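Leucine aminopeptidase 2 (PDB 2XQ0) is a zinc aminopeptidase of the M1 family that preferentially cleaves di- and tripeptides and has weak epoxide hydrolase activity in vitro. Local coordinates at residues V50-K55 and L67-S72; I103-A106 and N111-L114; V142-E147 and M281-P286; V200-Y205 and E277-T282. One frame throughout, in Å; residues are numbered along the deposited sequence.

Interaction 1: residues V50-K55 and L67-S72; sequences VTFQLK and LHLDTS
The Phe52 ring meets Leu69 at one corner, where CE2 lies 4.1 Å from Leu69 CD1 and the methyl approaches obliquely. One face of the same ring is occupied by Val50 from its own strand, whose CG2 sits 3.5 Å above the ring plane and is displaced from the ring centre. Phe52 and Leu69 run past each other in opposite directions, so the leucine brushes the ring with a single methyl. In both residues CG stands anti to the carbonyl carbon (chi1 -60° and -61°), which sends ring and isobutyl group out from their strands into the shared space. Two residues further along, Leu54 CD1 touches Leu67 CD1 at 3.8 Å, the two side chains passing at a slant. Leu67 also packs on Phe28; Leu69 reaches Ile116 and Phe158. The alternation of strand 45-56 is plain: Phe52 and Leu54 turn inward, whereas Thr51 and Gln53 on the other face hydrogen-bond to Asn115 and Thr113. The nearest CA atoms, Leu54 to Leu67, are 10.4 Å apart, a spacing bridged by side chains from both strands. Strand 66-69 is one of the two edge strands of the large sheet, and its leucines face strand 45-56 across an apolar interior, as expected of the strongly curved beta sheet in the N-terminal domain of M1 peptidases.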
loop_
_atom_site.group_PDB
_atom_site.type_symbol
_atom_site.label_atom_id
_atom_site.label_comp_id
_atom_site.label_asym_id
_atom_site.label_seq_id
_atom_site.Cartn_x
_atom_site.Cartn_y
_atom_site.Cartn_z
ATOM N N VAL A 50 25.567 5.447 7.931
ATOM C CA VAL A 50 24.887 4.282 8.449
ATOM C C VAL A 50 25.930 3.353 9.025
ATOM O O VAL A 50 27.004 3.150 8.437
ATOM C CB VAL A 50 24.025 3.548 7.384
ATOM C CG1 VAL A 50 24.830 3.205 6.122
ATOM C CG2 VAL A 50 23.406 2.273 7.981
ATOM N N THR A 51 25.640 2.817 10.200
ATOM C CA THR A 51 26.555 1.878 10.835
ATOM C C THR A 51 25.839 0.548 11.038
ATOM O O THR A 51 24.767 0.504 11.627
ATOM C CB THR A 51 27.040 2.402 12.206
ATOM O OG1 THR A 51 27.574 3.720 12.060
ATOM C CG2 THR A 51 28.106 1.488 12.782
ATOM N N PHE A 52 26.432 -0.522 10.531
ATOM C CA PHE A 52 25.925 -1.876 10.714
ATOM C C PHE A 52 26.845 -2.649 11.648
ATOM O O PHE A 52 28.082 -2.598 11.512
ATOM C CB PHE A 52 25.909 -2.634 9.389
ATOM C CG PHE A 52 25.048 -2.006 8.331
ATOM C CD1 PHE A 52 23.674 -2.177 8.344
ATOM C CD2 PHE A 52 25.617 -1.272 7.302
ATOM C CE1 PHE A 52 22.889 -1.625 7.357
ATOM C CE2 PHE A 52 24.833 -0.705 6.322
ATOM C CZ PHE A 52 23.467 -0.881 6.351
ATOM N N GLN A 53 26.251 -3.390 12.570
ATOM C CA GLN A 53 26.982 -4.414 13.294
ATOM C C GLN A 53 26.689 -5.691 12.518
ATOM O O GLN A 53 25.527 -6.086 12.379
ATOM C CB GLN A 53 26.484 -4.550 14.732
ATOM C CG GLN A 53 26.432 -3.262 15.521
ATOM C CD GLN A 53 27.797 -2.684 15.754
ATOM O OE1 GLN A 53 28.789 -3.416 15.833
ATOM N NE2 GLN A 53 27.867 -1.361 15.867
ATOM N N LEU A 54 27.733 -6.317 11.988
ATOM C CA LEU A 54 27.558 -7.484 11.124
ATOM C C LEU A 54 28.282 -8.715 11.644
ATOM O O LEU A 54 29.216 -8.611 12.445
ATOM C CB LEU A 54 28.053 -7.181 9.709
ATOM C CG LEU A 54 27.427 -6.018 8.949
ATOM C CD1 LEU A 54 28.044 -5.925 7.552
ATOM C CD2 LEU A 54 25.916 -6.188 8.873
ATOM N N LYS A 55 27.849 -9.882 11.172
ATOM C CA LYS A 55 28.551 -11.126 11.453
ATOM C C LYS A 55 28.708 -11.945 10.180
ATOM O O LYS A 55 27.723 -12.261 9.506
ATOM C CB LYS A 55 27.831 -11.938 12.531
ATOM C CG LYS A 55 28.527 -13.245 12.911
ATOM C CD LYS A 55 27.932 -13.849 14.185
ATOM C CE LYS A 55 26.428 -14.099 14.048
ATOM N NZ LYS A 55 25.788 -14.540 15.328
ATOM N N LEU A 67 32.091 -7.364 0.905
ATOM C CA LEU A 67 30.724 -6.961 1.220
ATOM C C LEU A 67 30.163 -6.401 -0.064
ATOM O O LEU A 67 30.837 -5.619 -0.726
ATOM C CB LEU A 67 30.724 -5.812 2.227
ATOM C CG LEU A 67 30.429 -5.962 3.717
ATOM C CD1 LEU A 67 29.087 -6.644 3.954
ATOM C CD2 LEU A 67 31.553 -6.696 4.414
ATOM N N HIS A 68 28.940 -6.783 -0.413
ATOM C CA HIS A 68 28.248 -6.204 -1.551
ATOM C C HIS A 68 26.953 -5.611 -1.002
ATOM O O HIS A 68 26.128 -6.334 -0.433
ATOM C CB HIS A 68 27.869 -7.272 -2.573
ATOM C CG HIS A 68 29.031 -7.890 -3.281
ATOM N ND1 HIS A 68 28.895 -8.972 -4.121
ATOM C CD2 HIS A 68 30.352 -7.589 -3.266
ATOM C CE1 HIS A 68 30.077 -9.308 -4.604
ATOM N NE2 HIS A 68 30.978 -8.482 -4.099
ATOM N N LEU A 69 26.771 -4.307 -1.163
ATOM C CA LEU A 69 25.520 -3.667 -0.733
ATOM C C LEU A 69 24.784 -3.035 -1.916
ATOM O O LEU A 69 25.381 -2.764 -2.972
ATOM C CB LEU A 69 25.765 -2.627 0.374
ATOM C CG LEU A 69 26.379 -3.023 1.733
ATOM C CD1 LEU A 69 26.323 -1.873 2.734
ATOM C CD2 LEU A 69 25.705 -4.204 2.339
ATOM N N ASP A 70 23.483 -2.815 -1.726
ATOM C CA ASP A 70 22.612 -2.198 -2.715
ATOM C C ASP A 70 22.753 -0.693 -2.554
ATOM O O ASP A 70 22.826 -0.212 -1.439
ATOM C CB ASP A 70 21.145 -2.541 -2.393
ATOM C CG ASP A 70 20.762 -3.971 -2.749
ATOM O OD1 ASP A 70 20.849 -4.318 -3.943
ATOM O OD2 ASP A 70 20.310 -4.727 -1.846
ATOM N N THR A 71 22.790 0.043 -3.656
ATOM C CA THR A 71 22.628 1.492 -3.629
ATOM C C THR A 71 21.942 1.856 -4.917
ATOM O O THR A 71 21.985 1.079 -5.874
ATOM C CB THR A 71 23.976 2.282 -3.564
ATOM O OG1 THR A 71 24.616 2.279 -4.848
ATOM C CG2 THR A 71 24.905 1.706 -2.526
ATOM N N SER A 72 21.304 3.024 -4.931
ATOM C CA SER A 72 20.734 3.595 -6.142
ATOM C C SER A 72 20.811 5.120 -6.075
ATOM O O SER A 72 20.162 5.754 -5.236
ATOM C CB SER A 72 19.280 3.172 -6.318
ATOM O OG SER A 72 18.747 3.833 -7.453
#

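Interaction 2: residues I103-A106 and N111-L114; sequences INNA and NFTL
Asn105 and Phe112 share a first torsion, each with its CG wedged between the backbone N and the carbonyl carbon (chi1 60° and 66°), and this crowded position turns the amide and the ring toward one another. Ile103 and Leu114 use other torsions, which bring the two aliphatic chains together tip to tip, with Ile103 CD1 4.1 Å from Leu114 CD1. The asparagine crosses the phenylalanine at about a right angle, its amide plane inclined 51° to the ring and the end of the amide lying obliquely near CZ and CE2.

Both segments belong to the large mixed sheet of the M1 N-terminal domain, but their strands, 101-104 and 111-120, are not neighbours: strands 84-90 and 74-81 come between them in the sheet order. The contact therefore spans the concave interior of a curled sheet, and the CA atoms of Asn105 and Leu114 remain 9.1 Å apart. Residues from several strands fill in around it. Ile81 packs on Asn105, Phe112 and Leu114, and Phe28 reaches Asn105 and Phe112. Leu67 from the edge strand touches Ile103 and Phe112. On the backbone, Phe112 and Leu114 are hydrogen-bonded to Leu54 and Phe52, and the Thr113 N is taken up by Asp82 OD1.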
loop_
_atom_site.group_PDB
_atom_site.type_symbol
_atom_site.label_atom_id
_atom_site.label_comp_id
_atom_site.label_asym_id
_atom_site.label_seq_id
_atom_site.Cartn_x
_atom_site.Cartn_y
_atom_site.Cartn_z
ATOM N N ILE A 103 32.750 -3.664 -1.109
ATOM C CA ILE A 103 33.631 -3.267 -0.022
ATOM C C ILE A 103 34.555 -4.421 0.328
ATOM O O ILE A 103 34.110 -5.552 0.473
ATOM C CB ILE A 103 32.828 -2.865 1.242
ATOM C CG1 ILE A 103 31.872 -1.713 0.931
ATOM C CG2 ILE A 103 33.782 -2.474 2.373
ATOM C CD1 ILE A 103 30.777 -1.489 2.004
ATOM N N ASN A 104 35.843 -4.134 0.449
ATOM C CA ASN A 104 36.808 -5.139 0.848
ATOM C C ASN A 104 36.847 -5.210 2.355
ATOM O O ASN A 104 37.203 -4.230 3.000
ATOM C CB ASN A 104 38.198 -4.764 0.321
ATOM C CG ASN A 104 39.307 -5.556 0.986
ATOM O OD1 ASN A 104 39.216 -6.775 1.135
ATOM N ND2 ASN A 104 40.366 -4.864 1.385
ATOM N N ASN A 105 36.475 -6.349 2.932
ATOM C CA ASN A 105 36.542 -6.459 4.387
ATOM C C ASN A 105 37.709 -7.311 4.886
ATOM O O ASN A 105 37.608 -8.534 5.010
ATOM C CB ASN A 105 35.206 -6.885 5.014
ATOM C CG ASN A 105 34.725 -8.227 4.524
ATOM O OD1 ASN A 105 34.998 -8.629 3.393
ATOM N ND2 ASN A 105 33.990 -8.930 5.375
ATOM N N ALA A 106 38.823 -6.638 5.160
ATOM C CA ALA A 106 39.993 -7.282 5.736
ATOM C C ALA A 106 39.876 -7.320 7.259
ATOM O O ALA A 106 40.862 -7.552 7.960
ATOM C CB ALA A 106 41.259 -6.553 5.314
ATOM N N ASN A 111 32.698 -11.046 13.723
ATOM C CA ASN A 111 31.880 -9.904 14.115
ATOM C C ASN A 111 32.630 -8.603 13.860
ATOM O O ASN A 111 33.797 -8.468 14.243
ATOM C CB ASN A 111 31.488 -9.985 15.594
ATOM C CG ASN A 111 30.413 -11.011 15.856
ATOM O OD1 ASN A 111 29.256 -10.666 16.097
ATOM N ND2 ASN A 111 30.787 -12.283 15.810
ATOM N N PHE A 112 31.966 -7.648 13.211
ATOM C CA PHE A 112 32.629 -6.395 12.866
ATOM C C PHE A 112 31.628 -5.260 12.675
ATOM O O PHE A 112 30.421 -5.489 12.538
ATOM C CB PHE A 112 33.542 -6.569 11.639
ATOM C CG PHE A 112 32.802 -6.877 10.345
ATOM C CD1 PHE A 112 32.515 -5.867 9.437
ATOM C CD2 PHE A 112 32.418 -8.174 10.033
ATOM C CE1 PHE A 112 31.859 -6.137 8.239
ATOM C CE2 PHE A 112 31.754 -8.458 8.834
ATOM C CZ PHE A 112 31.470 -7.433 7.934
ATOM N N THR A 113 32.138 -4.034 12.704
ATOM C CA THR A 113 31.313 -2.857 12.518
ATOM C C THR A 113 31.644 -2.220 11.180
ATOM O O THR A 113 32.827 -2.069 10.823
ATOM C CB THR A 113 31.554 -1.849 13.643
ATOM O OG1 THR A 113 31.158 -2.435 14.890
ATOM C CG2 THR A 113 30.752 -0.580 13.414
ATOM N N LEU A 114 30.594 -1.866 10.438
ATOM C CA LEU A 114 30.724 -1.249 9.117
ATOM C C LEU A 114 30.069 0.128 9.100
ATOM O O LEU A 114 28.867 0.249 9.349
ATOM C CB LEU A 114 30.078 -2.140 8.063
ATOM C CG LEU A 114 29.875 -1.485 6.698
ATOM C CD1 LEU A 114 31.209 -1.077 6.098
ATOM C CD2 LEU A 114 29.126 -2.410 5.767
#

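Interaction 3: residues V142-E147 and M281-P286; sequences VFSQLE and MTFATP. With BES (2-(3-amino-2-hydroxy-4-phenyl-butyrylamino)-4-methyl-pentanoic acid), chain B.
At the end of strand 141-144 the carbonyl of Ser144 comes up to the Phe283 ring on strand 282-284, with Ser144 O 3.5 Å from Phe283 CE2. The approach to the ring is oblique, and Phe143 adds its CB to the same corner, 4.2 Å from CE2. Ser144 turns its OG to the backbone N of Ile209, while the Phe143 ring meets Tyr271. Phe283 also packs on Met276, one of the substrate-binding residues.

Past the strand the chain runs through Gln145 and Leu146 to Glu147. With CG anti to the backbone N (chi1 -163°) and the chain extended, the Glu147 carboxylate lies nearly parallel to the phenyl ring of bestatin, over its C8-C9 side, CD 3.5 Å from the inhibitor's C9. Its OE1 accepts a hydrogen bond of 2.8 Å from the bestatin amine N2. With an alanine in place of Glu147, N2 would probably lack this acceptor and the phenyl ring its carboxylate cover. Glu277 OE1 binds the same amine, so a substrate's N-terminus is likely to be recognised through paired carboxylates, in keeping with aminopeptidase activity.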
loop_
_atom_site.group_PDB
_atom_site.type_symbol
_atom_site.label_atom_id
_atom_site.label_comp_id
_atom_site.label_asym_id
_atom_site.label_seq_id
_atom_site.Cartn_x
_atom_site.Cartn_y
_atom_site.Cartn_z
ATOM N N VAL A 142 9.408 16.945 3.812
ATOM C CA VAL A 142 9.942 15.833 3.053
ATOM C C VAL A 142 9.416 14.548 3.673
ATOM O O VAL A 142 9.193 14.482 4.883
ATOM C CB VAL A 142 11.469 15.841 3.083
ATOM C CG1 VAL A 142 11.951 15.774 4.538
ATOM C CG2 VAL A 142 12.071 14.701 2.234
ATOM N N PHE A 143 9.188 13.534 2.847
ATOM C CA PHE A 143 8.804 12.217 3.374
ATOM C C PHE A 143 9.345 11.146 2.460
ATOM O O PHE A 143 9.582 11.400 1.280
ATOM C CB PHE A 143 7.284 12.092 3.523
ATOM C CG PHE A 143 6.538 12.097 2.215
ATOM C CD1 PHE A 143 6.300 10.914 1.527
ATOM C CD2 PHE A 143 6.081 13.283 1.672
ATOM C CE1 PHE A 143 5.615 10.939 0.316
ATOM C CE2 PHE A 143 5.387 13.307 0.485
ATOM C CZ PHE A 143 5.158 12.143 -0.196
ATOM N N SER A 144 9.524 9.950 3.004
ATOM C CA SER A 144 10.013 8.804 2.240
ATOM C C SER A 144 8.913 7.810 1.897
ATOM O O SER A 144 7.816 7.821 2.470
ATOM C CB SER A 144 11.080 8.078 3.057
ATOM O OG SER A 144 10.461 7.484 4.184
ATOM N N GLN A 145 9.219 6.944 0.942
ATOM C CA GLN A 145 8.390 5.794 0.619
ATOM C C GLN A 145 9.372 4.794 0.010
ATOM O O GLN A 145 9.887 5.023 -1.086
ATOM C CB GLN A 145 7.305 6.167 -0.393
ATOM C CG GLN A 145 6.686 4.964 -1.103
ATOM C CD GLN A 145 6.014 4.015 -0.133
ATOM O OE1 GLN A 145 5.169 4.427 0.662
ATOM N NE2 GLN A 145 6.398 2.742 -0.180
ATOM N N LEU A 146 9.668 3.723 0.738
ATOM C CA LEU A 146 10.772 2.833 0.362
ATOM C C LEU A 146 10.342 1.541 -0.331
ATOM O O LEU A 146 11.133 0.897 -1.045
ATOM C CB LEU A 146 11.656 2.517 1.578
ATOM C CG LEU A 146 12.177 3.728 2.346
ATOM C CD1 LEU A 146 13.258 3.310 3.350
ATOM C CD2 LEU A 146 12.697 4.790 1.392
ATOM N N GLU A 147 9.094 1.149 -0.146
ATOM C CA GLU A 147 8.657 -0.125 -0.737
ATOM C C GLU A 147 8.519 0.042 -2.245
ATOM O O GLU A 147 7.980 1.047 -2.690
ATOM C CB GLU A 147 7.318 -0.564 -0.134
ATOM C CG GLU A 147 6.980 -2.049 -0.359
ATOM C CD GLU A 147 5.712 -2.444 0.396
ATOM O OE1 GLU A 147 5.179 -1.577 1.103
ATOM O OE2 GLU A 147 5.253 -3.590 0.277
ATOM N N MET A 281 4.722 4.113 12.829
ATOM C CA MET A 281 4.298 5.356 12.183
ATOM C C MET A 281 3.680 5.077 10.832
ATOM O O MET A 281 4.335 5.204 9.818
ATOM C CB MET A 281 5.471 6.343 12.025
ATOM C CG MET A 281 5.077 7.786 11.651
ATOM S SD MET A 281 3.895 8.601 12.768
ATOM C CE MET A 281 4.868 8.611 14.287
ATOM N N THR A 282 2.415 4.692 10.829
ATOM C CA THR A 282 1.674 4.508 9.589
ATOM C C THR A 282 1.629 5.831 8.825
ATOM O O THR A 282 1.326 6.870 9.399
ATOM C CB THR A 282 0.236 4.023 9.929
ATOM O OG1 THR A 282 0.301 2.643 10.304
ATOM C CG2 THR A 282 -0.697 4.170 8.725
ATOM N N PHE A 283 1.942 5.800 7.532
ATOM C CA PHE A 283 1.838 6.981 6.696
ATOM C C PHE A 283 0.473 6.910 6.057
ATOM O O PHE A 283 0.096 5.876 5.515
ATOM C CB PHE A 283 2.912 7.001 5.607
ATOM C CG PHE A 283 4.261 7.454 6.074
ATOM C CD1 PHE A 283 4.701 7.194 7.361
ATOM C CD2 PHE A 283 5.112 8.123 5.202
ATOM C CE1 PHE A 283 5.956 7.611 7.786
ATOM C CE2 PHE A 283 6.367 8.542 5.616
ATOM C CZ PHE A 283 6.790 8.287 6.913
ATOM N N ALA A 284 -0.292 7.993 6.146
ATOM C CA ALA A 284 -1.650 7.990 5.609
ATOM C C ALA A 284 -1.934 9.184 4.685
ATOM O O ALA A 284 -1.380 10.266 4.878
ATOM C CB ALA A 284 -2.661 7.943 6.753
ATOM N N THR A 285 -2.779 8.964 3.675
ATOM C CA THR A 285 -3.266 10.019 2.781
ATOM C C THR A 285 -4.290 10.885 3.520
ATOM O O THR A 285 -5.130 10.371 4.263
ATOM C CB THR A 285 -3.917 9.416 1.495
ATOM O OG1 THR A 285 -4.461 10.451 0.667
ATOM C CG2 THR A 285 -5.027 8.419 1.848
ATOM N N PRO A 286 -4.212 12.205 3.336
ATOM C CA PRO A 286 -5.205 13.119 3.921
ATOM C C PRO A 286 -6.591 12.911 3.328
ATOM O O PRO A 286 -7.571 13.375 3.900
ATOM C CB PRO A 286 -4.698 14.512 3.529
ATOM C CG PRO A 286 -3.362 14.320 2.930
ATOM C CD PRO A 286 -3.204 12.904 2.521
HETATM N N2 BES B . 2.581 -0.510 1.533
HETATM C C1 BES B . 1.372 -0.767 0.778
HETATM C C6 BES B . 1.352 0.089 -0.490
HETATM C C7 BES B . 2.496 -0.300 -1.399
HETATM C C8 BES B . 2.745 -1.643 -1.660
HETATM C C12 BES B . 3.311 0.679 -1.959
HETATM C C9 BES B . 3.799 -2.006 -2.489
HETATM C C11 BES B . 4.369 0.314 -2.789
HETATM C C10 BES B . 4.612 -1.030 -3.055
HETATM C C2 BES B . 0.122 -0.485 1.622
HETATM O O2 BES B . 0.049 -1.223 2.850
HETATM C C3 BES B . -1.061 -0.815 0.774
HETATM O O3 BES B . -1.361 -1.981 0.508
HETATM N N1 BES B . -1.665 0.295 0.371
HETATM C C4 BES B . -2.841 0.425 -0.465
HETATM C C13 BES B . -3.969 0.613 0.542
HETATM C C14 BES B . -5.116 -0.367 0.335
HETATM C C15 BES B . -5.924 -0.507 1.620
HETATM C C16 BES B . -4.625 -1.727 -0.156
HETATM C C5 BES B . -2.669 1.695 -1.248
HETATM O O1 BES B . -3.247 1.811 -2.352
HETATM O O4 BES B . -1.940 2.597 -0.763
#

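Interaction 4: residues V200-Y205 and E277-T282; sequences VPIPAY and ESPNMT. With BES (2-(3-amino-2-hydroxy-4-phenyl-butyrylamino)-4-methyl-pentanoic acid), chain B.
Glu277 and Tyr205 meet inside the active-site pocket, close to the catalytic zinc, where OE2 lies at the ring edge, near its plane and 4.4 Å from Tyr205 CE1. A water joins them, hydrogen-bonded to Glu277 OE2 at 2.6 Å and to Tyr205 OH at 2.9 Å. The other carboxylate oxygen, OE1, accepts a 2.8 Å hydrogen bond from bestatin N2 and also lies 2.7 Å from the inhibitor's O2. A bend at chi2 (-92°) places the carboxylate between the inhibitor and the water, OE1 toward the one and OE2 toward the other.

Further out, Ile202 CG2 packs on Pro279 CG at 3.9 Å, joining the N-terminal domain to a type II beta turn from Ser278 to Met281, closed by a hydrogen bond from Met281 N to Ser278 O (3.0 Å). Asn310 holds the carbonyl of Glu277, Leu206 O takes Ser278 OG, and Trp317 meets the Tyr205 ring edge-to-face.

Were Glu277 an alanine, N2 would probably lose one acceptor and the water its carboxylate partner. Glu277 belongs to GGME, the counterpart of the GxMEN motif of M1 exopeptidases, and its carboxylate is consistent with anchoring the free amino end of a peptide.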
loop_
_atom_site.group_PDB
_atom_site.type_symbol
_atom_site.label_atom_id
_atom_site.label_comp_id
_atom_site.label_asym_id
_atom_site.label_seq_id
_atom_site.Cartn_x
_atom_site.Cartn_y
_atom_site.Cartn_z
ATOM N N VAL A 200 12.134 -4.029 17.521
ATOM C CA VAL A 200 11.712 -5.225 16.790
ATOM C C VAL A 200 12.434 -5.222 15.449
ATOM O O VAL A 200 12.430 -4.197 14.778
ATOM C CB VAL A 200 10.181 -5.188 16.503
ATOM C CG1 VAL A 200 9.764 -6.386 15.650
ATOM C CG2 VAL A 200 9.391 -5.109 17.788
ATOM N N PRO A 201 13.094 -6.343 15.061
ATOM C CA PRO A 201 13.862 -6.295 13.807
ATOM C C PRO A 201 12.957 -6.028 12.607
ATOM O O PRO A 201 11.864 -6.595 12.537
ATOM C CB PRO A 201 14.477 -7.703 13.694
ATOM C CG PRO A 201 14.392 -8.296 15.048
ATOM C CD PRO A 201 13.263 -7.620 15.779
ATOM N N ILE A 202 13.397 -5.172 11.688
ATOM C CA ILE A 202 12.598 -4.848 10.500
ATOM C C ILE A 202 13.430 -4.853 9.202
ATOM O O ILE A 202 14.647 -4.664 9.247
ATOM C CB ILE A 202 11.835 -3.499 10.665
ATOM C CG1 ILE A 202 12.786 -2.306 10.928
ATOM C CG2 ILE A 202 10.776 -3.605 11.786
ATOM C CD1 ILE A 202 12.128 -0.929 10.656
ATOM N N PRO A 203 12.780 -5.123 8.050
ATOM C CA PRO A 203 13.423 -4.979 6.735
ATOM C C PRO A 203 13.597 -3.488 6.390
ATOM O O PRO A 203 12.854 -2.640 6.895
ATOM C CB PRO A 203 12.420 -5.640 5.778
ATOM C CG PRO A 203 11.104 -5.499 6.448
ATOM C CD PRO A 203 11.370 -5.546 7.936
ATOM N N ALA A 204 14.568 -3.174 5.542
ATOM C CA ALA A 204 14.832 -1.784 5.161
ATOM C C ALA A 204 13.616 -1.100 4.525
ATOM O O ALA A 204 13.465 0.117 4.635
ATOM C CB ALA A 204 16.040 -1.701 4.210
ATOM N N TYR A 205 12.768 -1.865 3.842
ATOM C CA TYR A 205 11.703 -1.235 3.056
ATOM C C TYR A 205 10.646 -0.621 3.994
ATOM O O TYR A 205 9.849 0.187 3.567
ATOM C CB TYR A 205 11.074 -2.202 2.052
ATOM C CG TYR A 205 10.082 -3.176 2.644
ATOM C CD1 TYR A 205 8.775 -2.785 2.927
ATOM C CD2 TYR A 205 10.445 -4.479 2.907
ATOM C CE1 TYR A 205 7.870 -3.672 3.452
ATOM C CE2 TYR A 205 9.546 -5.377 3.447
ATOM C CZ TYR A 205 8.262 -4.968 3.714
ATOM O OH TYR A 205 7.365 -5.854 4.251
ATOM N N GLU A 277 2.595 1.038 5.887
ATOM C CA GLU A 277 2.633 0.438 7.215
ATOM C C GLU A 277 3.993 0.505 7.915
ATOM O O GLU A 277 4.410 -0.475 8.524
ATOM C CB GLU A 277 2.227 -1.035 7.078
ATOM C CG GLU A 277 3.264 -1.941 6.337
ATOM C CD GLU A 277 3.046 -2.060 4.808
ATOM O OE1 GLU A 277 2.375 -1.193 4.201
ATOM O OE2 GLU A 277 3.559 -3.035 4.208
ATOM N N SER A 278 4.697 1.634 7.855
ATOM C CA SER A 278 5.939 1.747 8.606
ATOM C C SER A 278 5.650 1.500 10.060
ATOM O O SER A 278 4.741 2.110 10.613
ATOM C CB SER A 278 6.560 3.131 8.465
ATOM O OG SER A 278 7.054 3.301 7.163
ATOM N N PRO A 279 6.419 0.600 10.691
ATOM C CA PRO A 279 6.242 0.284 12.116
ATOM C C PRO A 279 6.320 1.492 13.023
ATOM O O PRO A 279 7.275 2.261 12.953
ATOM C CB PRO A 279 7.412 -0.655 12.421
ATOM C CG PRO A 279 7.767 -1.243 11.124
ATOM C CD PRO A 279 7.492 -0.201 10.079
ATOM N N ASN A 280 5.326 1.633 13.889
ATOM C CA ASN A 280 5.223 2.758 14.809
ATOM C C ASN A 280 4.917 4.099 14.147
ATOM O O ASN A 280 4.838 5.122 14.833
ATOM C CB ASN A 280 6.460 2.885 15.704
ATOM C CG ASN A 280 6.636 1.695 16.641
ATOM O OD1 ASN A 280 7.639 0.984 16.589
ATOM N ND2 ASN A 280 5.663 1.482 17.502
ATOM N N MET A 281 4.722 4.113 12.829
ATOM C CA MET A 281 4.298 5.356 12.183
ATOM C C MET A 281 3.680 5.077 10.832
ATOM O O MET A 281 4.335 5.204 9.818
ATOM C CB MET A 281 5.471 6.343 12.025
ATOM C CG MET A 281 5.077 7.786 11.651
ATOM S SD MET A 281 3.895 8.601 12.768
ATOM C CE MET A 281 4.868 8.611 14.287
ATOM N N THR A 282 2.415 4.692 10.829
ATOM C CA THR A 282 1.674 4.508 9.589
ATOM C C THR A 282 1.629 5.831 8.825
ATOM O O THR A 282 1.326 6.870 9.399
ATOM C CB THR A 282 0.236 4.023 9.929
ATOM O OG1 THR A 282 0.301 2.643 10.304
ATOM C CG2 THR A 282 -0.697 4.170 8.725
HETATM N N2 BES B . 2.581 -0.510 1.533
HETATM C C1 BES B . 1.372 -0.767 0.778
HETATM C C6 BES B . 1.352 0.089 -0.490
HETATM C C7 BES B . 2.496 -0.300 -1.399
HETATM C C8 BES B . 2.745 -1.643 -1.660
HETATM C C12 BES B . 3.311 0.679 -1.959
HETATM C C9 BES B . 3.799 -2.006 -2.489
HETATM C C11 BES B . 4.369 0.314 -2.789
HETATM C C10 BES B . 4.612 -1.030 -3.055
HETATM C C2 BES B . 0.122 -0.485 1.622
HETATM O O2 BES B . 0.049 -1.223 2.850
HETATM C C3 BES B . -1.061 -0.815 0.774
HETATM O O3 BES B . -1.361 -1.981 0.508
HETATM N N1 BES B . -1.665 0.295 0.371
HETATM C C4 BES B . -2.841 0.425 -0.465
HETATM C C13 BES B . -3.969 0.613 0.542
HETATM C C14 BES B . -5.116 -0.367 0.335
HETATM C C15 BES B . -5.924 -0.507 1.620
HETATM C C16 BES B . -4.625 -1.727 -0.156
HETATM C C5 BES B . -2.669 1.695 -1.248
HETATM O O1 BES B . -3.247 1.811 -2.352
HETATM O O4 BES B . -1.940 2.597 -0.763
HETATM O O HOH W 1 4.953 -4.862 5.460
#

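All four contacts are buried, but they fall into two groups. Interactions 1 and 2 lie within the N-terminal domain and share one sheet: their centres are 9 Å apart, strands 45-56 and 111-120 are neighbours in it, as are 66-69 and 101-104, and Leu67 N is probably hydrogen-bonded to Ile103 O, 2.7 Å away. Their chemistry is almost wholly apolar, and interaction 2 lies away from the annotated sites. Interactions 3 and 4 instead join the N-terminal domain to the catalytic domain, share Met281 and Thr282, and both reach bestatin. There small contacts flank two carboxylates, with Glu147 OE1 and Glu277 OE2 3.8 Å apart, a closeness of like charges that the inhibitor's amine, bound by both, probably offsets.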